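Local coordinates for probable glutathione reductase (Sinorhizobium meliloti, PDB 4DNA), which probably reduces glutathione disulfide to glutathione with NADPH, working as an FAD-containing homodimeric pyridine nucleotide-disulfide oxidoreductase, at residues 143-148 against 157-162; 79-84 against 167-172; 52-57 against 162-167. All coordinates share one frame; numbering follows the deposited sequence.

Interaction 1. Residues 143-148 against 157-162; sequences GHPSPH and CITSNE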
loop_
_atom_site.group_PDB
_atom_site.type_symbol
_atom_site.label_atom_id
_atom_site.label_comp_id
_atom_site.label_asym_id
_atom_site.label_seq_id
_atom_site.Cartn_x
_atom_site.Cartn_y
_atom_site.Cartn_z
ATOM N N GLY A 143 -27.607 2.408 12.757
ATOM C CA GLY A 143 -28.753 2.146 11.887
ATOM C C GLY A 143 -28.893 0.680 11.520
ATOM O O GLY A 143 -28.378 -0.187 12.217
ATOM N N HIS A 144 -29.591 0.417 10.419
ATOM C CA HIS A 144 -29.861 -0.934 9.922
ATOM C C HIS A 144 -30.165 -0.834 8.459
ATOM O O HIS A 144 -30.499 0.253 7.987
ATOM C CB HIS A 144 -31.040 -1.570 10.652
ATOM C CG HIS A 144 -32.326 -0.774 10.560
ATOM N ND1 HIS A 144 -33.041 -0.675 9.424
ATOM C CD2 HIS A 144 -33.016 -0.034 11.520
ATOM C CE1 HIS A 144 -34.126 0.088 9.642
ATOM N NE2 HIS A 144 -34.107 0.481 10.924
ATOM N N PRO A 145 -30.076 -1.952 7.709
ATOM C CA PRO A 145 -30.338 -1.819 6.275
ATOM C C PRO A 145 -31.784 -1.427 6.051
ATOM O O PRO A 145 -32.652 -1.834 6.817
ATOM C CB PRO A 145 -30.084 -3.224 5.727
ATOM C CG PRO A 145 -29.267 -3.912 6.777
ATOM C CD PRO A 145 -29.737 -3.337 8.078
ATOM N N SER A 146 -32.025 -0.622 5.022
ATOM C CA SER A 146 -33.369 -0.157 4.701
ATOM C C SER A 146 -34.291 -1.303 4.293
ATOM O O SER A 146 -33.960 -2.076 3.396
ATOM C CB SER A 146 -33.333 0.889 3.581
ATOM O OG SER A 146 -32.513 1.990 3.933
ATOM N N PRO A 147 -35.444 -1.431 4.967
ATOM C CA PRO A 147 -36.468 -2.282 4.393
ATOM C C PRO A 147 -37.228 -1.442 3.378
ATOM O O PRO A 147 -37.452 -0.237 3.595
ATOM C CB PRO A 147 -37.363 -2.636 5.588
ATOM C CG PRO A 147 -36.847 -1.847 6.766
ATOM C CD PRO A 147 -35.889 -0.822 6.232
ATOM N N HIS A 148 -37.598 -2.058 2.263
ATOM C CA HIS A 148 -38.271 -1.326 1.217
ATOM C C HIS A 148 -39.683 -1.784 1.109
ATOM O O HIS A 148 -40.099 -2.300 0.064
ATOM C CB HIS A 148 -37.497 -1.466 -0.084
ATOM C CG HIS A 148 -36.192 -0.711 -0.074
ATOM N ND1 HIS A 148 -36.050 0.508 -0.644
ATOM C CD2 HIS A 148 -34.959 -1.021 0.508
ATOM C CE1 HIS A 148 -34.787 0.947 -0.457
ATOM N NE2 HIS A 148 -34.119 0.009 0.247
ATOM N N CYS A 157 -36.094 -10.807 -0.546
ATOM C CA CYS A 157 -34.764 -10.306 -0.826
ATOM C C CYS A 157 -33.848 -10.417 0.372
ATOM O O CYS A 157 -34.290 -10.768 1.464
ATOM C CB CYS A 157 -34.857 -8.859 -1.261
ATOM S SG CYS A 157 -35.728 -8.683 -2.819
ATOM N N ILE A 158 -32.565 -10.130 0.174
ATOM C CA ILE A 158 -31.620 -10.169 1.281
ATOM C C ILE A 158 -30.944 -8.822 1.538
ATOM O O ILE A 158 -30.930 -7.944 0.674
ATOM C CB ILE A 158 -30.568 -11.289 1.123
ATOM C CG1 ILE A 158 -29.814 -11.170 -0.204
ATOM C CG2 ILE A 158 -31.215 -12.651 1.266
ATOM C CD1 ILE A 158 -28.540 -11.984 -0.239
ATOM N N THR A 159 -30.413 -8.656 2.746
ATOM C CA THR A 159 -29.589 -7.497 3.060
ATOM C C THR A 159 -28.197 -7.993 3.404
ATOM O O THR A 159 -27.951 -9.199 3.453
ATOM C CB THR A 159 -30.139 -6.675 4.244
ATOM O OG1 THR A 159 -30.078 -7.451 5.443
ATOM C CG2 THR A 159 -31.559 -6.240 3.999
ATOM N N SER A 160 -27.292 -7.057 3.655
ATOM C CA SER A 160 -25.970 -7.396 4.138
ATOM C C SER A 160 -26.015 -8.144 5.482
ATOM O O SER A 160 -25.071 -8.855 5.850
ATOM C CB SER A 160 -25.112 -6.138 4.219
ATOM O OG SER A 160 -25.742 -5.122 4.976
ATOM N N ASN A 161 -27.107 -7.991 6.223
ATOM C CA ASN A 161 -27.277 -8.800 7.404
ATOM C C ASN A 161 -27.221 -10.269 7.023
ATOM O O ASN A 161 -26.461 -11.022 7.618
ATOM C CB ASN A 161 -28.576 -8.461 8.121
ATOM C CG ASN A 161 -28.455 -7.221 8.990
ATOM O OD1 ASN A 161 -27.373 -6.883 9.444
ATOM N ND2 ASN A 161 -29.569 -6.544 9.230
ATOM N N GLU A 162 -27.977 -10.667 6.000
ATOM C CA GLU A 162 -28.058 -12.082 5.617
ATOM C C GLU A 162 -26.999 -12.493 4.630
ATOM O O GLU A 162 -26.832 -13.687 4.369
ATOM C CB GLU A 162 -29.405 -12.434 5.002
ATOM C CG GLU A 162 -30.575 -12.251 5.929
ATOM C CD GLU A 162 -31.023 -10.824 5.943
ATOM O OE1 GLU A 162 -31.204 -10.260 4.838
ATOM O OE2 GLU A 162 -31.160 -10.264 7.048
#
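A capping box opens the short helix 160-163, and P145, the last residue of strand 143-145, lays its ring against the N-cap residue T159. Between P145 and T159 the touch is carbon on carbon: P145 CB lies 3.8 Å from T159 CB and just as near the methyl CG2, the two side chains crossing at about a right angle. T159 turns CG2 anti to its carbonyl carbon and holds OG1 between backbone N and carbonyl carbon (chi1 66°), a turn that sets the methyl beside P145 CB and leaves OG1 within range of N161 N. There T159 OG1 accepts a weak bond from N161 N at 3.1 Å, and E162 OE1 takes two bonds from the same face of its carboxylate. T159 N reaches E162 OE1 at 2.8 Å, nearly along the C-O axis; T159 OG1 comes to E162 OE1 from above the carboxylate plane at 3.1 Å. A valine in its place would probably leave N161 N without its side-chain cap and E162 OE1 with one grip fewer. Strand 143-145 pairs antiparallel with 266-268, while the side chain of S160 lies about 4 Å from the bound FAD, so the contact fastens this small sheet to a helix beside the cofactor. Farther round the proline ring, at CD and CG, N161 ND2 approaches P145 CD to 3.4 Å.

Interaction 2. Residues 79-84 against 167-172; sequences FDWAKL and PALPES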
loop_
_atom_site.group_PDB
_atom_site.type_symbol
_atom_site.label_atom_id
_atom_site.label_comp_id
_atom_site.label_asym_id
_atom_site.label_seq_id
_atom_site.Cartn_x
_atom_site.Cartn_y
_atom_site.Cartn_z
ATOM N N PHE A 79 -13.875 -23.836 -4.004
ATOM C CA PHE A 79 -14.286 -23.009 -2.881
ATOM C C PHE A 79 -15.441 -23.593 -2.059
ATOM O O PHE A 79 -16.459 -23.998 -2.603
ATOM C CB PHE A 79 -14.645 -21.610 -3.373
ATOM C CG PHE A 79 -15.194 -20.716 -2.300
ATOM C CD1 PHE A 79 -14.347 -20.133 -1.359
ATOM C CD2 PHE A 79 -16.564 -20.463 -2.224
ATOM C CE1 PHE A 79 -14.855 -19.315 -0.367
ATOM C CE2 PHE A 79 -17.077 -19.642 -1.232
ATOM C CZ PHE A 79 -16.221 -19.067 -0.306
ATOM N N ASP A 80 -15.278 -23.589 -0.741
ATOM C CA ASP A 80 -16.265 -24.106 0.198
ATOM C C ASP A 80 -16.842 -22.948 1.030
ATOM O O ASP A 80 -16.271 -22.552 2.032
ATOM C CB ASP A 80 -15.558 -25.114 1.105
ATOM C CG ASP A 80 -16.506 -25.995 1.875
ATOM O OD1 ASP A 80 -17.478 -25.485 2.491
ATOM O OD2 ASP A 80 -16.247 -27.218 1.888
ATOM N N TRP A 81 -17.983 -22.417 0.620
ATOM C CA TRP A 81 -18.675 -21.366 1.371
ATOM C C TRP A 81 -18.839 -21.649 2.852
ATOM O O TRP A 81 -18.488 -20.836 3.702
ATOM C CB TRP A 81 -20.016 -21.134 0.714
ATOM C CG TRP A 81 -20.923 -20.127 1.365
ATOM C CD1 TRP A 81 -22.047 -20.383 2.141
ATOM C CD2 TRP A 81 -20.858 -18.660 1.270
ATOM N NE1 TRP A 81 -22.653 -19.212 2.533
ATOM C CE2 TRP A 81 -21.992 -18.146 2.045
ATOM C CE3 TRP A 81 -20.011 -17.758 0.650
ATOM C CZ2 TRP A 81 -22.241 -16.788 2.172
ATOM C CZ3 TRP A 81 -20.274 -16.388 0.790
ATOM C CH2 TRP A 81 -21.361 -15.919 1.532
ATOM N N ALA A 82 -19.359 -22.820 3.175
ATOM C CA ALA A 82 -19.569 -23.212 4.565
ATOM C C ALA A 82 -18.301 -23.078 5.402
ATOM O O ALA A 82 -18.367 -22.817 6.603
ATOM C CB ALA A 82 -20.115 -24.631 4.644
ATOM N N LYS A 83 -17.149 -23.243 4.766
ATOM C CA LYS A 83 -15.897 -23.120 5.498
ATOM C C LYS A 83 -15.492 -21.667 5.790
ATOM O O LYS A 83 -15.039 -21.358 6.895
ATOM C CB LYS A 83 -14.794 -23.935 4.830
ATOM C CG LYS A 83 -14.667 -25.290 5.506
ATOM C CD LYS A 83 -14.321 -26.413 4.554
ATOM C CE LYS A 83 -14.215 -27.727 5.317
ATOM N NZ LYS A 83 -14.353 -28.906 4.411
ATOM N N LEU A 84 -15.691 -20.792 4.803
ATOM C CA LEU A 84 -15.493 -19.365 4.960
ATOM C C LEU A 84 -16.376 -18.829 6.074
ATOM O O LEU A 84 -15.870 -18.353 7.090
ATOM C CB LEU A 84 -15.819 -18.633 3.661
ATOM C CG LEU A 84 -15.573 -17.120 3.679
ATOM C CD1 LEU A 84 -14.124 -16.846 4.052
ATOM C CD2 LEU A 84 -15.916 -16.481 2.349
ATOM N N PRO A 167 -27.302 -19.635 4.003
ATOM C CA PRO A 167 -27.100 -21.061 4.272
ATOM C C PRO A 167 -26.386 -21.812 3.145
ATOM O O PRO A 167 -25.812 -22.878 3.384
ATOM C CB PRO A 167 -28.532 -21.582 4.460
ATOM C CG PRO A 167 -29.280 -20.398 4.970
ATOM C CD PRO A 167 -28.712 -19.244 4.190
ATOM N N ALA A 168 -26.443 -21.269 1.932
ATOM C CA ALA A 168 -25.698 -21.814 0.797
ATOM C C ALA A 168 -25.275 -20.681 -0.112
ATOM O O ALA A 168 -25.814 -19.567 -0.050
ATOM C CB ALA A 168 -26.535 -22.817 0.023
ATOM N N LEU A 169 -24.303 -20.966 -0.960
ATOM C CA LEU A 169 -23.808 -19.974 -1.886
ATOM C C LEU A 169 -24.685 -19.949 -3.135
ATOM O O LEU A 169 -24.807 -20.961 -3.824
ATOM C CB LEU A 169 -22.375 -20.307 -2.253
ATOM C CG LEU A 169 -21.746 -19.416 -3.303
ATOM C CD1 LEU A 169 -21.192 -18.153 -2.650
ATOM C CD2 LEU A 169 -20.661 -20.207 -4.011
ATOM N N PRO A 170 -25.294 -18.787 -3.439
ATOM C CA PRO A 170 -26.124 -18.704 -4.650
ATOM C C PRO A 170 -25.281 -18.960 -5.889
ATOM O O PRO A 170 -24.085 -18.643 -5.913
ATOM C CB PRO A 170 -26.625 -17.256 -4.643
ATOM C CG PRO A 170 -25.615 -16.509 -3.851
ATOM C CD PRO A 170 -25.127 -17.470 -2.797
ATOM N N GLU A 171 -25.897 -19.563 -6.891
ATOM C CA GLU A 171 -25.238 -19.781 -8.159
ATOM C C GLU A 171 -25.414 -18.506 -8.993
ATOM O O GLU A 171 -24.592 -18.208 -9.867
ATOM C CB GLU A 171 -25.795 -21.050 -8.827
ATOM C CG GLU A 171 -25.940 -21.010 -10.350
ATOM C CD GLU A 171 -26.914 -22.061 -10.899
ATOM O OE1 GLU A 171 -27.908 -22.421 -10.205
ATOM O OE2 GLU A 171 -26.682 -22.524 -12.041
ATOM N N SER A 172 -26.468 -17.744 -8.693
ATOM C CA SER A 172 -26.655 -16.409 -9.262
ATOM C C SER A 172 -27.179 -15.429 -8.210
ATOM O O SER A 172 -27.966 -15.815 -7.339
ATOM C CB SER A 172 -27.570 -16.439 -10.495
ATOM O OG SER A 172 -28.783 -17.114 -10.219
#
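W81 NE1, on the first residue of helix 81-106, donates to L166 O, a bond just ahead of segment 167-172 that anchors the indole beside L169. With CG anti to the backbone nitrogen (chi1 177°), the tryptophan reaches out from the helix start and offers one face to the leucine. L169 CB sits off-centre over the five-membered ring of W81, 4.3 Å from its centroid and 28° from the normal, a CH-pi contact. Farther along the same side chain, L169 CD1 comes over the rim of the six-membered ring, 3.5 Å from W81 CE3. The backbone takes part as well: L169 N lies over a face of the indole, and A168 C stands obliquely 3.9 Å from W81 CD1. F79 adds a looser touch, its ring edge meeting the other leucine methyl at 4.5 Å between F79 CD2 and L169 CD2, while the edges of its ring and of the indole also meet. D80 caps the helix that carries W81. F79 continues an antiparallel ladder into the second subunit and meets W72 of that chain. The contact thus joins the start of a long helix near the dimer interface to the loop leading into strand 172-176, the first strand of the Rossmann-type sheet that probably binds NADP, an inter-domain join within the two-dinucleotide-domain architecture of this family.

Interaction 3. Residues 52-57 against 162-167; sequences KLYVYA and EAFDLP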
loop_
_atom_site.group_PDB
_atom_site.type_symbol
_atom_site.label_atom_id
_atom_site.label_comp_id
_atom_site.label_asym_id
_atom_site.label_seq_id
_atom_site.Cartn_x
_atom_site.Cartn_y
_atom_site.Cartn_z
ATOM N N LYS A 52 -14.138 -7.360 4.781
ATOM C CA LYS A 52 -12.775 -7.367 4.265
ATOM C C LYS A 52 -12.238 -8.797 4.145
ATOM O O LYS A 52 -11.413 -9.085 3.269
ATOM C CB LYS A 52 -11.879 -6.477 5.139
ATOM C CG LYS A 52 -10.454 -6.247 4.642
ATOM C CD LYS A 52 -10.375 -5.344 3.415
ATOM C CE LYS A 52 -8.928 -5.036 3.048
ATOM N NZ LYS A 52 -8.238 -4.212 4.079
ATOM N N LEU A 53 -12.715 -9.689 5.007
ATOM C CA LEU A 53 -12.324 -11.085 4.933
ATOM C C LEU A 53 -12.843 -11.709 3.642
ATOM O O LEU A 53 -12.107 -12.369 2.900
ATOM C CB LEU A 53 -12.828 -11.848 6.161
ATOM C CG LEU A 53 -12.238 -11.445 7.532
ATOM C CD1 LEU A 53 -12.717 -12.380 8.633
ATOM C CD2 LEU A 53 -10.714 -11.409 7.536
ATOM N N TYR A 54 -14.113 -11.465 3.362
ATOM C CA TYR A 54 -14.764 -11.997 2.173
ATOM C C TYR A 54 -14.109 -11.445 0.914
ATOM O O TYR A 54 -14.026 -12.124 -0.104
ATOM C CB TYR A 54 -16.263 -11.684 2.232
ATOM C CG TYR A 54 -17.055 -12.650 3.122
ATOM C CD1 TYR A 54 -16.484 -13.227 4.273
ATOM C CD2 TYR A 54 -18.375 -12.979 2.815
ATOM C CE1 TYR A 54 -17.204 -14.106 5.075
ATOM C CE2 TYR A 54 -19.096 -13.850 3.612
ATOM C CZ TYR A 54 -18.510 -14.415 4.735
ATOM O OH TYR A 54 -19.249 -15.279 5.504
ATOM N N VAL A 55 -13.622 -10.212 1.003
ATOM C CA VAL A 55 -12.842 -9.631 -0.073
ATOM C C VAL A 55 -11.603 -10.485 -0.281
ATOM O O VAL A 55 -11.289 -10.857 -1.414
ATOM C CB VAL A 55 -12.415 -8.190 0.235
ATOM C CG1 VAL A 55 -11.345 -7.742 -0.732
ATOM C CG2 VAL A 55 -13.608 -7.257 0.186
ATOM N N TYR A 56 -10.913 -10.802 0.814
ATOM C CA TYR A 56 -9.716 -11.616 0.748
ATOM C C TYR A 56 -10.037 -12.980 0.148
ATOM O O TYR A 56 -9.361 -13.432 -0.793
ATOM C CB TYR A 56 -9.087 -11.783 2.134
ATOM C CG TYR A 56 -8.374 -10.563 2.685
ATOM C CD1 TYR A 56 -7.690 -9.687 1.845
ATOM C CD2 TYR A 56 -8.340 -10.318 4.062
ATOM C CE1 TYR A 56 -7.020 -8.591 2.352
ATOM C CE2 TYR A 56 -7.665 -9.224 4.585
ATOM C CZ TYR A 56 -7.009 -8.362 3.724
ATOM O OH TYR A 56 -6.348 -7.258 4.218
ATOM N N ALA A 57 -11.077 -13.624 0.683
ATOM C CA ALA A 57 -11.544 -14.900 0.157
ATOM C C ALA A 57 -11.750 -14.822 -1.333
ATOM O O ALA A 57 -11.391 -15.741 -2.039
ATOM C CB ALA A 57 -12.836 -15.321 0.819
ATOM N N GLU A 162 -27.977 -10.667 6.000
ATOM C CA GLU A 162 -28.058 -12.082 5.617
ATOM C C GLU A 162 -26.999 -12.493 4.630
ATOM O O GLU A 162 -26.832 -13.687 4.369
ATOM C CB GLU A 162 -29.405 -12.434 5.002
ATOM C CG GLU A 162 -30.575 -12.251 5.929
ATOM C CD GLU A 162 -31.023 -10.824 5.943
ATOM O OE1 GLU A 162 -31.204 -10.260 4.838
ATOM O OE2 GLU A 162 -31.160 -10.264 7.048
ATOM N N ALA A 163 -26.300 -11.525 4.057
ATOM C CA ALA A 163 -25.398 -11.839 2.966
ATOM C C ALA A 163 -24.255 -12.704 3.457
ATOM O O ALA A 163 -23.949 -13.750 2.874
ATOM C CB ALA A 163 -24.879 -10.573 2.322
ATOM N N PHE A 164 -23.644 -12.287 4.559
ATOM C CA PHE A 164 -22.510 -13.017 5.104
ATOM C C PHE A 164 -22.870 -14.439 5.500
ATOM O O PHE A 164 -22.009 -15.328 5.469
ATOM C CB PHE A 164 -21.924 -12.283 6.305
ATOM C CG PHE A 164 -21.391 -10.928 5.981
ATOM C CD1 PHE A 164 -20.229 -10.785 5.219
ATOM C CD2 PHE A 164 -22.045 -9.796 6.428
ATOM C CE1 PHE A 164 -19.731 -9.530 4.905
ATOM C CE2 PHE A 164 -21.552 -8.536 6.122
ATOM C CZ PHE A 164 -20.388 -8.406 5.367
ATOM N N ASP A 165 -24.136 -14.652 5.853
ATOM C CA ASP A 165 -24.552 -15.904 6.467
ATOM C C ASP A 165 -25.568 -16.711 5.673
ATOM O O ASP A 165 -26.285 -17.525 6.255
ATOM C CB ASP A 165 -25.106 -15.656 7.878
ATOM C CG ASP A 165 -24.040 -15.232 8.871
ATOM O OD1 ASP A 165 -22.904 -15.753 8.819
ATOM O OD2 ASP A 165 -24.350 -14.377 9.724
ATOM N N LEU A 166 -25.642 -16.507 4.361
ATOM C CA LEU A 166 -26.536 -17.339 3.558
ATOM C C LEU A 166 -26.247 -18.816 3.853
ATOM O O LEU A 166 -25.085 -19.204 3.978
ATOM C CB LEU A 166 -26.382 -17.056 2.065
ATOM C CG LEU A 166 -26.849 -15.689 1.584
ATOM C CD1 LEU A 166 -26.337 -15.425 0.187
ATOM C CD2 LEU A 166 -28.362 -15.619 1.607
ATOM N N PRO A 167 -27.302 -19.635 4.003
ATOM C CA PRO A 167 -27.100 -21.061 4.272
ATOM C C PRO A 167 -26.386 -21.812 3.145
ATOM O O PRO A 167 -25.812 -22.878 3.384
ATOM C CB PRO A 167 -28.532 -21.582 4.460
ATOM C CG PRO A 167 -29.280 -20.398 4.970
ATOM C CD PRO A 167 -28.712 -19.244 4.190
#
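Y54 and F164 meet as a T-shaped pair, with the edge of the phenylalanine directed at the face of the tyrosine. The ring planes stand at 74° and the centroids are 5.3 Å apart. F164 CD1 does the touching: it lies over the rim of the Y54 ring, 3.6 Å from Y54 CE2. F164 carries CG anti to its carbonyl carbon (chi1 -62°), which brings CD1 over the tyrosine. The far end of the tyrosine adds a polar hold, Y54 OH donating to F164 O at 2.8 Å with the donor tilted 15° from the carbonyl plane. That bond ties down the hydroxyl end of Y54, while the F164 edge lies against its face, and it gives the hydroxyl and the carbonyl of these two buried residues a partner in each other. The carbonyl belongs to a type I turn from A163 to L166. Around the pair, L84 and V85 of helix 81-106 and I188 of helix 180-191 pack on Y54, while F185 meets the F164 ring. With the side chain of F164 about 5 Å from the bound FAD, this is a buried aromatic join between helix 48-66, which begins at C48 of the redox-active disulfide, and the turn beside the cofactor in the glutathione reductase fold.

In the fold
The three contacts gather on the chain from residue 157 to 172, which runs from the loop before helix 160-163 to strand 172-176. Interactions 1 and 3 share E162, with centres 15 Å apart, and touch through I158 and L166. Interactions 2 and 3 share P167, their centres 9 Å apart, and the distant partners come from helices 48-66 and 81-106. The centres of interactions 1 and 2 are 20 Å apart and their nearest atoms about 6 Å. Along the chain, interaction 1 nests inside the loops closed by both others, whose segments alternate. One connecting segment thus meets strand 143-145 and helices 48-66 and 81-106, and both helices also reach the second subunit.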